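Local atomic coordinates of SnoaL-like domain-containing protein (PDB entry 5TGN), a protein that is of unknown function but carries a SnoaL-like domain of the NTF2 clan, whose cone-shaped fold commonly encloses a ligand pocket. Residues A5-A10 and I64-M69; R11-R16 and I90-D95; R41-W46 and A50-A55. All coordinates share one frame; numbering follows the deposited sequence.

Contact 1: residues A5-A10 and I64-M69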
loop_
_atom_site.group_PDB
_atom_site.type_symbol
_atom_site.label_atom_id
_atom_site.label_comp_id
_atom_site.label_asym_id
_atom_site.label_seq_id
_atom_site.Cartn_x
_atom_site.Cartn_y
_atom_site.Cartn_z
ATOM N N ALA A 5 25.947 2.709 -14.378
ATOM C CA ALA A 5 24.869 2.787 -15.349
ATOM C C ALA A 5 23.531 2.501 -14.663
ATOM O O ALA A 5 23.473 2.035 -13.517
ATOM C CB ALA A 5 25.106 1.810 -16.498
ATOM N N ALA A 6 22.443 2.781 -15.382
ATOM C CA ALA A 6 21.118 2.634 -14.789
ATOM C C ALA A 6 20.865 1.199 -14.347
ATOM O O ALA A 6 20.310 0.971 -13.265
ATOM C CB ALA A 6 20.034 3.080 -15.767
ATOM N N ILE A 7 21.251 0.216 -15.174
ATOM C CA ILE A 7 21.024 -1.173 -14.776
ATOM C C ILE A 7 21.843 -1.518 -13.536
ATOM O O ILE A 7 21.380 -2.279 -12.677
ATOM C CB ILE A 7 21.308 -2.138 -15.947
ATOM C CG1 ILE A 7 20.889 -3.560 -15.572
ATOM C CG2 ILE A 7 22.792 -2.104 -16.384
ATOM C CD1 ILE A 7 19.391 -3.716 -15.281
ATOM N N ASP A 8 23.051 -0.948 -13.405
ATOM C CA ASP A 8 23.861 -1.146 -12.203
ATOM C C ASP A 8 23.181 -0.569 -10.971
ATOM O O ASP A 8 23.201 -1.191 -9.902
ATOM C CB ASP A 8 25.234 -0.493 -12.363
ATOM C CG ASP A 8 26.048 -1.094 -13.516
ATOM O OD1 ASP A 8 25.854 -2.292 -13.841
ATOM O OD2 ASP A 8 26.882 -0.357 -14.086
ATOM N N LEU A 9 22.628 0.651 -11.085
ATOM C CA LEU A 9 21.918 1.252 -9.960
ATOM C C LEU A 9 20.734 0.383 -9.551
ATOM O O LEU A 9 20.501 0.151 -8.357
ATOM C CB LEU A 9 21.444 2.667 -10.316
ATOM C CG LEU A 9 22.524 3.734 -10.508
ATOM C CD1 LEU A 9 21.948 5.015 -11.107
ATOM C CD2 LEU A 9 23.227 4.028 -9.192
ATOM N N ALA A 10 19.973 -0.105 -10.535
ATOM C CA ALA A 10 18.795 -0.907 -10.226
ATOM C C ALA A 10 19.186 -2.193 -9.502
ATOM O O ALA A 10 18.590 -2.544 -8.478
ATOM C CB ALA A 10 18.022 -1.216 -11.515
ATOM N N ILE A 64 14.693 -12.011 -10.172
ATOM C CA ILE A 64 14.632 -10.739 -10.877
ATOM C C ILE A 64 14.702 -10.978 -12.377
ATOM O O ILE A 64 15.603 -11.657 -12.876
ATOM C CB ILE A 64 15.759 -9.819 -10.413
ATOM C CG1 ILE A 64 15.570 -9.493 -8.925
ATOM C CG2 ILE A 64 15.752 -8.545 -11.257
ATOM C CD1 ILE A 64 14.432 -8.505 -8.667
ATOM N N ALA A 65 13.728 -10.450 -13.100
ATOM C CA ALA A 65 13.798 -10.390 -14.548
ATOM C C ALA A 65 13.960 -8.928 -14.932
ATOM O O ALA A 65 13.195 -8.069 -14.477
ATOM C CB ALA A 65 12.558 -11.001 -15.206
ATOM N N GLU A 66 14.986 -8.648 -15.721
ATOM C CA GLU A 66 15.248 -7.300 -16.205
ATOM C C GLU A 66 14.390 -7.131 -17.450
ATOM O O GLU A 66 14.735 -7.626 -18.521
ATOM C CB GLU A 66 16.751 -7.124 -16.455
ATOM C CG GLU A 66 17.584 -7.936 -15.415
ATOM C CD GLU A 66 19.080 -7.570 -15.308
ATOM O OE1 GLU A 66 19.763 -7.436 -16.356
ATOM O OE2 GLU A 66 19.580 -7.448 -14.154
ATOM N N ARG A 67 13.236 -6.477 -17.298
ATOM C CA ARG A 67 12.285 -6.333 -18.403
ATOM C C ARG A 67 12.678 -5.219 -19.372
ATOM O O ARG A 67 12.456 -5.339 -20.581
ATOM C CB ARG A 67 10.879 -6.050 -17.867
ATOM C CG ARG A 67 10.327 -7.135 -16.971
ATOM C CD ARG A 67 10.030 -8.397 -17.746
ATOM N NE ARG A 67 9.305 -9.343 -16.912
ATOM C CZ ARG A 67 9.341 -10.666 -17.045
ATOM N NH1 ARG A 67 8.633 -11.423 -16.210
ATOM N NH2 ARG A 67 10.087 -11.231 -17.994
ATOM N N THR A 68 13.201 -4.110 -18.857
ATOM C CA THR A 68 13.632 -2.969 -19.657
ATOM C C THR A 68 14.990 -2.568 -19.122
ATOM O O THR A 68 15.161 -2.466 -17.902
ATOM C CB THR A 68 12.678 -1.757 -19.543
ATOM O OG1 THR A 68 11.456 -1.992 -20.239
ATOM C CG2 THR A 68 13.317 -0.470 -20.079
HETATM N N MSE A 69 15.947 -2.359 -20.017
HETATM C CA MSE A 69 17.178 -1.718 -19.600
HETATM C C MSE A 69 17.688 -0.779 -20.680
HETATM O O MSE A 69 17.759 -1.109 -21.871
HETATM C CB MSE A 69 18.214 -2.764 -19.210
HETATM C CG MSE A 69 19.394 -2.898 -20.138
HETATM SE SE MSE A 69 20.413 -4.473 -19.640
HETATM C CE MSE A 69 18.938 -5.621 -19.026
#
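The carboxylate of Glu66, which lies against Ile7 at the start of helix 6-18, is gripped from the same helix by Arg11, which holds both oxygens, NE at OE2 in a salt bridge and NH2 at OE1, and so fixes the carboxylate against the guanidinium. The acid offers its carbon end and both oxygens to a methyl group: Ile7 CD1 stands 3.9 Å from Glu66 CD and is no farther from OE1 or OE2. The two side chains cross at about a right angle, the Glu66 chain extended beyond CG. Ile7 reaches it because CG1 is turned anti to the backbone N (chi1 -172°), which carries CD1 across to the strand. The bent side chain of selenomethionine Met69 reaches Ile7 CG1 with its SE, at 4.2 Å. This touch is less certain, because Met69 is poorly ordered. No hydrogen bond joins the two segments; within 5-10 and 64-69 the meeting rests on Ile7 alone, and the ionic tie comes from Arg11, one turn on. With an alanine in place of Ile7, the carboxylate of Glu66 would probably lose the methyl that lies against it and Met69 SE its apolar neighbour, opening a gap beside the Arg11 salt bridge. The helix begins just before Ile7: Ala5 is its N-cap, and Ala5 N donates a hydrogen bond to Asp8 OD2 (3.2 Å), from the anti side but tilted well out of the carboxylate plane. On the strand, a classic beta bulge puts two residues, Arg67 and Thr68, opposite the single Val75 of strand 73-81. Ile7 also rests on neighbouring Val74. An N-terminal helix laid across a curved sheet, its first turn meeting the outermost strand 60-69, recalls the alpha+beta cone of NTF2-like proteins.

Contact 2: residues R11-R16 and I90-D95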
loop_
_atom_site.group_PDB
_atom_site.type_symbol
_atom_site.label_atom_id
_atom_site.label_comp_id
_atom_site.label_asym_id
_atom_site.label_seq_id
_atom_site.Cartn_x
_atom_site.Cartn_y
_atom_site.Cartn_z
ATOM N N ARG A 11 20.183 -2.920 -10.026
ATOM C CA ARG A 11 20.607 -4.156 -9.372
ATOM C C ARG A 11 21.147 -3.884 -7.970
ATOM O O ARG A 11 20.937 -4.681 -7.044
ATOM C CB ARG A 11 21.682 -4.869 -10.205
ATOM C CG ARG A 11 21.225 -5.469 -11.550
ATOM C CD ARG A 11 22.477 -5.788 -12.413
ATOM N NE ARG A 11 22.129 -6.316 -13.729
ATOM C CZ ARG A 11 22.927 -6.293 -14.787
ATOM N NH1 ARG A 11 24.134 -5.757 -14.699
ATOM N NH2 ARG A 11 22.505 -6.792 -15.941
ATOM N N GLU A 12 21.911 -2.798 -7.809
ATOM C CA GLU A 12 22.445 -2.479 -6.491
ATOM C C GLU A 12 21.327 -2.108 -5.522
ATOM O O GLU A 12 21.416 -2.405 -4.326
ATOM C CB GLU A 12 23.465 -1.341 -6.580
ATOM C CG GLU A 12 24.166 -1.072 -5.256
ATOM C CD GLU A 12 25.011 -2.259 -4.793
ATOM O OE1 GLU A 12 25.350 -3.127 -5.635
ATOM O OE2 GLU A 12 25.319 -2.336 -3.584
ATOM N N TYR A 13 20.291 -1.425 -6.010
ATOM C CA TYR A 13 19.149 -1.113 -5.157
ATOM C C TYR A 13 18.558 -2.392 -4.588
ATOM O O TYR A 13 18.390 -2.527 -3.376
ATOM C CB TYR A 13 18.089 -0.318 -5.940
ATOM C CG TYR A 13 16.826 -0.132 -5.101
ATOM C CD1 TYR A 13 16.690 0.960 -4.243
ATOM C CD2 TYR A 13 15.808 -1.091 -5.110
ATOM C CE1 TYR A 13 15.550 1.114 -3.445
ATOM C CE2 TYR A 13 14.660 -0.937 -4.323
ATOM C CZ TYR A 13 14.553 0.160 -3.492
ATOM O OH TYR A 13 13.438 0.295 -2.691
ATOM N N ILE A 14 18.315 -3.382 -5.447
ATOM C CA ILE A 14 17.802 -4.663 -4.963
ATOM C C ILE A 14 18.766 -5.287 -3.958
ATOM O O ILE A 14 18.351 -5.861 -2.946
ATOM C CB ILE A 14 17.539 -5.618 -6.148
ATOM C CG1 ILE A 14 16.523 -5.023 -7.117
ATOM C CG2 ILE A 14 17.047 -7.005 -5.635
ATOM C CD1 ILE A 14 15.094 -4.846 -6.483
ATOM N N SER A 15 20.065 -5.229 -4.237
ATOM C CA SER A 15 21.010 -5.863 -3.319
ATOM C C SER A 15 20.962 -5.185 -1.954
ATOM O O SER A 15 21.005 -5.853 -0.909
ATOM C CB SER A 15 22.425 -5.822 -3.909
ATOM O OG SER A 15 23.360 -6.451 -3.053
ATOM N N ARG A 16 20.848 -3.859 -1.950
ATOM C CA ARG A 16 20.853 -3.101 -0.696
ATOM C C ARG A 16 19.583 -3.350 0.112
ATOM O O ARG A 16 19.637 -3.467 1.339
ATOM C CB ARG A 16 21.013 -1.599 -0.980
ATOM C CG ARG A 16 22.370 -1.167 -1.511
ATOM C CD ARG A 16 23.491 -1.555 -0.587
ATOM N NE ARG A 16 23.979 -2.899 -0.890
ATOM C CZ ARG A 16 24.375 -3.790 0.021
ATOM N NH1 ARG A 16 24.354 -3.493 1.322
ATOM N NH2 ARG A 16 24.786 -4.993 -0.378
ATOM N N ILE A 90 6.427 -8.144 -7.861
ATOM C CA ILE A 90 6.682 -6.712 -7.739
ATOM C C ILE A 90 7.363 -6.208 -9.004
ATOM O O ILE A 90 8.190 -6.909 -9.598
ATOM C CB ILE A 90 7.539 -6.381 -6.492
ATOM C CG1 ILE A 90 6.861 -6.861 -5.200
ATOM C CG2 ILE A 90 7.757 -4.880 -6.362
ATOM C CD1 ILE A 90 5.503 -6.221 -4.911
ATOM N N GLU A 91 7.006 -4.999 -9.418
ATOM C CA GLU A 91 7.659 -4.320 -10.524
ATOM C C GLU A 91 8.320 -3.062 -9.976
ATOM O O GLU A 91 7.672 -2.284 -9.267
ATOM C CB GLU A 91 6.639 -3.981 -11.623
ATOM C CG GLU A 91 7.110 -2.987 -12.701
ATOM C CD GLU A 91 5.999 -2.661 -13.689
ATOM O OE1 GLU A 91 5.120 -1.821 -13.374
ATOM O OE2 GLU A 91 5.961 -3.292 -14.751
ATOM N N TRP A 92 9.611 -2.880 -10.275
ATOM C CA TRP A 92 10.375 -1.690 -9.890
ATOM C C TRP A 92 10.698 -0.907 -11.158
ATOM O O TRP A 92 11.339 -1.439 -12.069
ATOM C CB TRP A 92 11.677 -2.070 -9.172
ATOM C CG TRP A 92 11.513 -2.704 -7.809
ATOM C CD1 TRP A 92 11.510 -2.064 -6.585
ATOM C CD2 TRP A 92 11.388 -4.107 -7.526
ATOM N NE1 TRP A 92 11.364 -2.987 -5.570
ATOM C CE2 TRP A 92 11.284 -4.245 -6.122
ATOM C CE3 TRP A 92 11.353 -5.257 -8.325
ATOM C CZ2 TRP A 92 11.147 -5.499 -5.498
ATOM C CZ3 TRP A 92 11.213 -6.494 -7.709
ATOM C CH2 TRP A 92 11.103 -6.602 -6.304
ATOM N N ILE A 93 10.267 0.346 -11.230
ATOM C CA ILE A 93 10.549 1.188 -12.403
ATOM C C ILE A 93 11.510 2.273 -11.951
ATOM O O ILE A 93 11.129 3.120 -11.144
ATOM C CB ILE A 93 9.277 1.811 -12.998
ATOM C CG1 ILE A 93 8.246 0.718 -13.343
ATOM C CG2 ILE A 93 9.620 2.695 -14.241
ATOM C CD1 ILE A 93 6.867 1.295 -13.759
ATOM N N PHE A 94 12.747 2.261 -12.468
ATOM C CA PHE A 94 13.786 3.221 -12.089
ATOM C C PHE A 94 13.944 4.257 -13.200
ATOM O O PHE A 94 14.220 3.889 -14.351
ATOM C CB PHE A 94 15.141 2.538 -11.887
ATOM C CG PHE A 94 15.186 1.532 -10.797
ATOM C CD1 PHE A 94 15.685 1.876 -9.536
ATOM C CD2 PHE A 94 14.797 0.217 -11.027
ATOM C CE1 PHE A 94 15.761 0.918 -8.508
ATOM C CE2 PHE A 94 14.840 -0.739 -9.999
ATOM C CZ PHE A 94 15.313 -0.399 -8.752
ATOM N N ASP A 95 13.787 5.542 -12.863
ATOM C CA ASP A 95 14.191 6.645 -13.746
ATOM C C ASP A 95 15.530 7.186 -13.256
ATOM O O ASP A 95 15.651 7.582 -12.089
ATOM C CB ASP A 95 13.139 7.766 -13.770
ATOM C CG ASP A 95 11.761 7.267 -14.215
ATOM O OD1 ASP A 95 11.660 6.740 -15.348
ATOM O OD2 ASP A 95 10.781 7.371 -13.431
#
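Tyr13 leaves the helix with CG anti to its own nitrogen (chi1 173°), while Trp92 and Phe94 leave the strand with CG anti to the carbonyl carbon; together these turns send three aromatic rings into the space between helix and sheet. Trp92 and Phe94 are two apart on the strand and so project from the same face of the sheet. Phe94 meets Tyr13 in an offset edge-to-face pair, its edge aimed at the tyrosine face with ring centroids 5.5 Å apart. Phe94 CE1 comes to 3.7 Å from Tyr13 CB, and Tyr13 CG lies in the plane of the phenylalanine ring at that edge. Toward Trp92 the tyrosine is turned otherwise: Tyr13 CE2 lies 4.0 Å from Trp92 CD1, with the ring planes at 58°. One residue on, Ile14 sends its CD1 methyl down onto the indole, 3.9 Å from the centroid of the Trp92 six-membered ring in a CH-pi contact. Ile90 CG2 lies against the opposite face, offset toward the rim at 3.5 Å above the Trp92 ring plane, so the indole is sandwiched between two isoleucines, which probably restrains it from turning. All four touching side chains are buried, and no hydrogen bond crosses between the two segments. A glycerol, probably from the crystallisation liquor, lies about 4 Å from the Trp92 side chain, consistent with a pocket at this side of the cluster. Helix 6-18 thus lies over the sheet, running at 129° to strand 90-95 with 11.0 Å between the axes of the two short segments. Leu104 of strand 100-108 adjoins Tyr13, and Leu76 of strand 73-81 adjoins Ile14, so the helix spans the strands flanking 88-97.

Contact 3: residues R41-W46 and A50-A55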
loop_
_atom_site.group_PDB
_atom_site.type_symbol
_atom_site.label_atom_id
_atom_site.label_comp_id
_atom_site.label_asym_id
_atom_site.label_seq_id
_atom_site.Cartn_x
_atom_site.Cartn_y
_atom_site.Cartn_z
ATOM N N ARG A 41 2.146 7.080 -1.719
ATOM C CA ARG A 41 3.132 7.657 -0.809
ATOM C C ARG A 41 4.388 8.027 -1.585
ATOM O O ARG A 41 4.934 7.207 -2.329
ATOM C CB ARG A 41 3.472 6.657 0.298
ATOM C CG ARG A 41 2.277 6.295 1.183
ATOM C CD ARG A 41 2.143 7.243 2.405
ATOM N NE ARG A 41 0.756 7.247 2.876
ATOM C CZ ARG A 41 0.282 7.945 3.914
ATOM N NH1 ARG A 41 1.059 8.750 4.655
ATOM N NH2 ARG A 41 -0.996 7.825 4.223
ATOM N N VAL A 42 4.872 9.249 -1.403
ATOM C CA VAL A 42 6.066 9.700 -2.095
ATOM C C VAL A 42 7.116 9.998 -1.031
ATOM O O VAL A 42 6.967 10.937 -0.243
ATOM C CB VAL A 42 5.791 10.927 -2.974
ATOM C CG1 VAL A 42 7.112 11.440 -3.622
ATOM C CG2 VAL A 42 4.700 10.599 -4.042
ATOM N N TYR A 43 8.186 9.216 -1.015
ATOM C CA TYR A 43 9.285 9.423 -0.071
ATOM C C TYR A 43 10.368 10.189 -0.816
ATOM O O TYR A 43 11.081 9.610 -1.632
ATOM C CB TYR A 43 9.783 8.085 0.461
ATOM C CG TYR A 43 8.698 7.437 1.284
ATOM C CD1 TYR A 43 8.547 7.766 2.633
ATOM C CD2 TYR A 43 7.773 6.555 0.696
ATOM C CE1 TYR A 43 7.528 7.215 3.383
ATOM C CE2 TYR A 43 6.741 6.002 1.443
ATOM C CZ TYR A 43 6.635 6.323 2.790
ATOM O OH TYR A 43 5.620 5.794 3.551
ATOM N N ARG A 44 10.504 11.492 -0.538
ATOM C CA ARG A 44 11.448 12.329 -1.269
ATOM C C ARG A 44 12.669 12.645 -0.414
ATOM O O ARG A 44 12.540 13.100 0.729
ATOM C CB ARG A 44 10.817 13.637 -1.758
ATOM C CG ARG A 44 11.889 14.511 -2.584
ATOM C CD ARG A 44 11.284 15.720 -3.329
ATOM N NE ARG A 44 10.402 15.311 -4.425
ATOM C CZ ARG A 44 9.074 15.229 -4.318
ATOM N NH1 ARG A 44 8.333 14.841 -5.352
ATOM N NH2 ARG A 44 8.480 15.533 -3.166
ATOM N N GLY A 45 13.847 12.414 -0.971
ATOM C CA GLY A 45 15.072 12.697 -0.247
ATOM C C GLY A 45 15.570 11.501 0.546
ATOM O O GLY A 45 14.835 10.560 0.858
ATOM N N TRP A 46 16.849 11.578 0.912
ATOM C CA TRP A 46 17.555 10.427 1.466
ATOM C C TRP A 46 16.941 9.929 2.786
ATOM O O TRP A 46 16.774 8.718 2.994
ATOM C CB TRP A 46 19.023 10.813 1.635
ATOM C CG TRP A 46 19.750 11.127 0.325
ATOM C CD1 TRP A 46 19.740 10.370 -0.810
ATOM C CD2 TRP A 46 20.601 12.273 0.034
ATOM N NE1 TRP A 46 20.529 10.948 -1.775
ATOM C CE2 TRP A 46 21.071 12.115 -1.287
ATOM C CE3 TRP A 46 21.008 13.412 0.767
ATOM C CZ2 TRP A 46 21.931 13.058 -1.898
ATOM C CZ3 TRP A 46 21.873 14.363 0.158
ATOM C CH2 TRP A 46 22.320 14.178 -1.158
ATOM N N ALA A 50 15.306 6.296 3.298
ATOM C CA ALA A 50 15.839 5.380 4.298
ATOM C C ALA A 50 14.739 4.876 5.216
ATOM O O ALA A 50 14.710 3.692 5.557
ATOM C CB ALA A 50 16.946 6.058 5.111
ATOM N N ALA A 51 13.820 5.761 5.615
ATOM C CA ALA A 51 12.735 5.370 6.511
ATOM C C ALA A 51 11.819 4.358 5.845
ATOM O O ALA A 51 11.407 3.372 6.474
ATOM C CB ALA A 51 11.931 6.613 6.934
ATOM N N PHE A 52 11.463 4.601 4.575
ATOM C CA PHE A 52 10.633 3.650 3.851
ATOM C C PHE A 52 11.269 2.270 3.834
ATOM O O PHE A 52 10.615 1.261 4.130
ATOM C CB PHE A 52 10.391 4.151 2.425
ATOM C CG PHE A 52 9.764 3.119 1.526
ATOM C CD1 PHE A 52 8.393 2.832 1.615
ATOM C CD2 PHE A 52 10.541 2.445 0.581
ATOM C CE1 PHE A 52 7.807 1.840 0.765
ATOM C CE2 PHE A 52 9.963 1.490 -0.276
ATOM C CZ PHE A 52 8.592 1.209 -0.183
ATOM N N ILE A 53 12.560 2.207 3.495
ATOM C CA ILE A 53 13.242 0.927 3.373
ATOM C C ILE A 53 13.334 0.228 4.720
ATOM O O ILE A 53 13.117 -0.982 4.809
ATOM C CB ILE A 53 14.629 1.149 2.749
ATOM C CG1 ILE A 53 14.435 1.472 1.263
ATOM C CG2 ILE A 53 15.544 -0.065 2.971
ATOM C CD1 ILE A 53 15.661 1.862 0.620
ATOM N N GLU A 54 13.635 0.976 5.786
ATOM C CA GLU A 54 13.714 0.395 7.121
ATOM C C GLU A 54 12.357 -0.106 7.620
ATOM O O GLU A 54 12.315 -0.984 8.486
ATOM C CB GLU A 54 14.309 1.428 8.096
ATOM C CG GLU A 54 15.852 1.428 8.056
ATOM C CD GLU A 54 16.504 2.762 8.460
ATOM O OE1 GLU A 54 17.757 2.820 8.430
ATOM O OE2 GLU A 54 15.784 3.744 8.787
ATOM N N ALA A 55 11.252 0.409 7.083
ATOM C CA ALA A 55 9.924 -0.025 7.512
ATOM C C ALA A 55 9.493 -1.376 6.924
ATOM O O ALA A 55 8.473 -1.930 7.371
ATOM C CB ALA A 55 8.906 1.060 7.158
#
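One face of the Tyr43 ring is covered by Phe52 CB, which sits over its centre 3.8 Å above the plane in a CH-pi contact. The Phe52 ring then runs on past the tyrosine: the planes meet at 34°, and Phe52 CD1 comes to 3.6 Å from Tyr43 CE2. Phe52 CG is anti to the backbone N (chi1 169°), a turn that leans the ring off the helix toward the strand. At the other end of the contact, Ala50 N donates a 2.8 Å hydrogen bond to Trp46 O, a nearly straight bond that closes the first helical turn. Gly45 precedes that turn as its N-cap, with a positive phi (91°) that a side chain would tolerate poorly. Across the assembly, Arg41 of the third subunit makes a cation-pi contact with Phe52, and Arg41 of this chain does the same to Phe52 of that subunit. Within the chain, helix 46-54 folds straight back over strand 41-44, the outermost strand on this side of the sheet, and Phe52 reaches past it to Ile35 and Ala37 of the adjacent strand 33-37.

In the fold
From the N terminus, helix 6-18 supplies the first segments of both contact 1 and contact 2, which follow one another along it. Contact 3 comes next and closes a short loop of its own, folding helix 46-54 onto strand 41-44; it lies within the longer loops of the other two. The chain then returns to the helix start at 64-69, closing contact 1, and to its middle at 90-95, closing contact 2, so these two loops cross. They touch where Ala10 meets Phe94 and Ile64 meets Trp92. Contact 3 lies about 21 Å from contact 1, centre to centre, toward the other sheet edge, while Tyr13 packing on Ile53 joins it to contact 2.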